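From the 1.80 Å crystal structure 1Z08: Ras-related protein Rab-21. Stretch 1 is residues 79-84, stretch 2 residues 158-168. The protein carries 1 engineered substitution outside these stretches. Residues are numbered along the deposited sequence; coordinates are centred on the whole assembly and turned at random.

Stretch 1 79-84: SNGAIL
Stretch 2 158-168: ELFLDLCKRMI

Residues 81-84 form a β-strand that continues beyond the stretch, and Ser79 and Asn80 lead into it; residues 158-168 belong to an α-helix that begins earlier. The strand's phi/psi pairs run from -145/152 at Gly81 to -96/108 at Leu84, whereas Asn80 turns at -87/-25. Helical torsions lie near -65/-42, and N-to-O hydrogen bonds between residues four apart hold the helix; Leu163 N to Leu159 O and Met167 N to Leu163 O are both 2.9 Å. The axes approach to 9.9 Å at 147°, so the segments run roughly antiparallel. Register is set by Asn80 and Met167, whose CA atoms lie 6.8 Å apart.

No hydrogen bond crosses the interface; its 273 Å² of buried surface comes from van der Waals packing, apolar side chains around Ile83 and the Met167 sulfur against the backbone at Asn80 and Gly81. Leu159, Leu163 and Met167, spaced four residues apart, point CA-to-CB toward the strand. On the strand, Ile83 points toward the helix while Ala82 points away, the usual alternation.

Ile83 contributes most, with 84 Å² covered. Its m,t rotamer (-59°, 176°) extends Ile83 CD1 to 3.6 Å from Phe160 CE1, an oblique approach to the ring. Ile83 CG1 lies 3.7 Å from Leu163 CD2, and Ile83 CG2 lies 4.2 Å from Leu159 CD2. Both leucines are t,p (163°, 66° and 179°, 55°), a common helical leucine conformation. Phe160 starts sideways, but chi1 of -77° and chi2 of -81° bring its ring nearer the strand.

Met167 adopts m,t,m (-70°, -178°, -57°), placing Met167 SD 3.7 Å from both Asn80 C and Gly81 N and 3.8 Å from Asn80 CB. Asn80 begins toward the helix, but its end leads away. Gly81 leaves room here: an ideal CB would sit 3.0 Å from Met167 SD, a clash, and a tight 3.0 Å from Leu163 CD1. Gly81 CA lies 4.2 Å from Leu163 CD1.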

# COMPACT_ATOMS: atom_id res chain seq x y z
N SER A 79 6.52 -10.14 6.49
CA SER A 79 5.64 -8.97 6.47
C SER A 79 4.30 -9.28 7.12
O SER A 79 3.69 -10.32 6.85
CB SER A 79 5.44 -8.46 5.04
OG SER A 79 6.63 -7.89 4.53
N ASN A 80 3.84 -8.37 7.98
CA ASN A 80 2.54 -8.49 8.62
C ASN A 80 1.43 -7.87 7.76
O ASN A 80 0.26 -8.24 7.88
CB ASN A 80 2.56 -7.84 10.00
CG ASN A 80 3.64 -8.42 10.89
OD1 ASN A 80 3.50 -9.53 11.42
ND2 ASN A 80 4.73 -7.69 11.06
N GLY A 81 1.82 -6.93 6.91
CA GLY A 81 0.90 -6.28 5.99
C GLY A 81 1.57 -5.96 4.67
O GLY A 81 2.78 -5.76 4.60
N ALA A 82 0.77 -5.92 3.61
CA ALA A 82 1.26 -5.54 2.30
C ALA A 82 0.31 -4.55 1.66
O ALA A 82 -0.91 -4.73 1.71
CB ALA A 82 1.43 -6.76 1.41
N ILE A 83 0.88 -3.49 1.09
CA ILE A 83 0.11 -2.44 0.43
C ILE A 83 0.40 -2.52 -1.06
O ILE A 83 1.48 -2.13 -1.52
CB ILE A 83 0.44 -1.04 1.00
CG1 ILE A 83 0.16 -0.99 2.50
CG2 ILE A 83 -0.34 0.04 0.26
CD1 ILE A 83 0.56 0.33 3.17
N LEU A 84 -0.56 -3.05 -1.81
CA LEU A 84 -0.40 -3.23 -3.24
C LEU A 84 -1.01 -2.04 -3.96
O LEU A 84 -2.23 -1.88 -4.00
CB LEU A 84 -1.02 -4.55 -3.70
CG LEU A 84 -0.62 -5.83 -2.96
CD1 LEU A 84 -1.25 -7.03 -3.63
CD2 LEU A 84 0.89 -6.02 -2.88
N GLU A 158 -6.00 7.24 6.87
CA GLU A 158 -7.02 6.20 6.98
C GLU A 158 -6.49 4.81 6.59
O GLU A 158 -6.79 3.82 7.27
CB GLU A 158 -8.24 6.57 6.13
CG GLU A 158 -8.97 7.85 6.57
CD GLU A 158 -8.44 9.15 5.93
OE1 GLU A 158 -7.23 9.25 5.62
OE2 GLU A 158 -9.25 10.08 5.75
N LEU A 159 -5.71 4.75 5.52
CA LEU A 159 -5.10 3.50 5.05
C LEU A 159 -4.21 2.85 6.11
O LEU A 159 -4.39 1.68 6.45
CB LEU A 159 -4.30 3.72 3.75
CG LEU A 159 -3.29 2.66 3.30
CD1 LEU A 159 -3.96 1.34 2.91
CD2 LEU A 159 -2.43 3.18 2.16
N PHE A 160 -3.25 3.61 6.62
CA PHE A 160 -2.30 3.08 7.59
C PHE A 160 -2.95 2.78 8.93
O PHE A 160 -2.61 1.79 9.58
CB PHE A 160 -1.09 4.01 7.74
CG PHE A 160 -0.10 3.91 6.61
CD1 PHE A 160 0.83 2.87 6.57
CD2 PHE A 160 -0.11 4.84 5.58
CE1 PHE A 160 1.74 2.77 5.52
CE2 PHE A 160 0.80 4.75 4.53
CZ PHE A 160 1.73 3.71 4.50
N LEU A 161 -3.89 3.63 9.34
CA LEU A 161 -4.65 3.41 10.58
C LEU A 161 -5.45 2.11 10.50
O LEU A 161 -5.42 1.30 11.43
CB LEU A 161 -5.56 4.60 10.90
CG LEU A 161 -6.49 4.48 12.12
CD1 LEU A 161 -5.70 4.40 13.42
CD2 LEU A 161 -7.49 5.63 12.17
N ASP A 162 -6.16 1.92 9.39
CA ASP A 162 -6.98 0.73 9.20
C ASP A 162 -6.13 -0.54 9.10
O ASP A 162 -6.48 -1.57 9.67
CB ASP A 162 -7.88 0.86 7.96
CG ASP A 162 -9.03 -0.13 7.98
OD1 ASP A 162 -9.14 -0.93 7.02
OD2 ASP A 162 -9.82 -0.11 8.95
N LEU A 163 -5.00 -0.45 8.39
CA LEU A 163 -4.08 -1.58 8.27
C LEU A 163 -3.56 -2.01 9.63
O LEU A 163 -3.51 -3.20 9.93
CB LEU A 163 -2.93 -1.26 7.30
CG LEU A 163 -1.83 -2.31 7.04
CD1 LEU A 163 -2.36 -3.65 6.57
CD2 LEU A 163 -0.83 -1.77 6.03
N CYS A 164 -3.20 -1.03 10.46
CA CYS A 164 -2.74 -1.28 11.83
C CYS A 164 -3.81 -1.96 12.68
O CYS A 164 -3.51 -2.90 13.42
CB CYS A 164 -2.30 0.03 12.49
SG CYS A 164 -0.71 0.66 11.89
N LYS A 165 -5.06 -1.48 12.57
CA LYS A 165 -6.19 -2.08 13.29
C LYS A 165 -6.38 -3.54 12.89
O LYS A 165 -6.60 -4.39 13.75
CB LYS A 165 -7.48 -1.31 13.00
CG LYS A 165 -7.59 0.04 13.68
CD LYS A 165 -8.94 0.66 13.35
CE LYS A 165 -9.00 2.11 13.78
NZ LYS A 165 -10.28 2.73 13.33
N ARG A 166 -6.29 -3.81 11.60
CA ARG A 166 -6.45 -5.17 11.07
C ARG A 166 -5.29 -6.08 11.47
O ARG A 166 -5.50 -7.27 11.72
CB ARG A 166 -6.61 -5.14 9.55
CG ARG A 166 -7.89 -4.49 9.04
CD ARG A 166 -7.80 -4.19 7.55
NE ARG A 166 -7.57 -5.40 6.76
CZ ARG A 166 -6.95 -5.43 5.58
NH1 ARG A 166 -6.47 -4.32 5.04
NH2 ARG A 166 -6.79 -6.59 4.96
N MET A 167 -4.08 -5.53 11.54
CA MET A 167 -2.91 -6.31 11.98
C MET A 167 -2.93 -6.61 13.48
O MET A 167 -2.43 -7.65 13.92
CB MET A 167 -1.60 -5.61 11.58
CG MET A 167 -1.34 -5.62 10.08
SD MET A 167 0.22 -4.86 9.57
CE MET A 167 0.06 -3.21 10.25
N ILE A 168 -3.49 -5.69 14.26
CA ILE A 168 -3.70 -5.90 15.70
C ILE A 168 -4.74 -7.01 15.93
O ILE A 168 -4.59 -7.83 16.84
CB ILE A 168 -4.13 -4.59 16.42
CG1 ILE A 168 -2.96 -3.60 16.48
CG2 ILE A 168 -4.65 -4.87 17.84
CD1 ILE A 168 -3.36 -2.17 16.84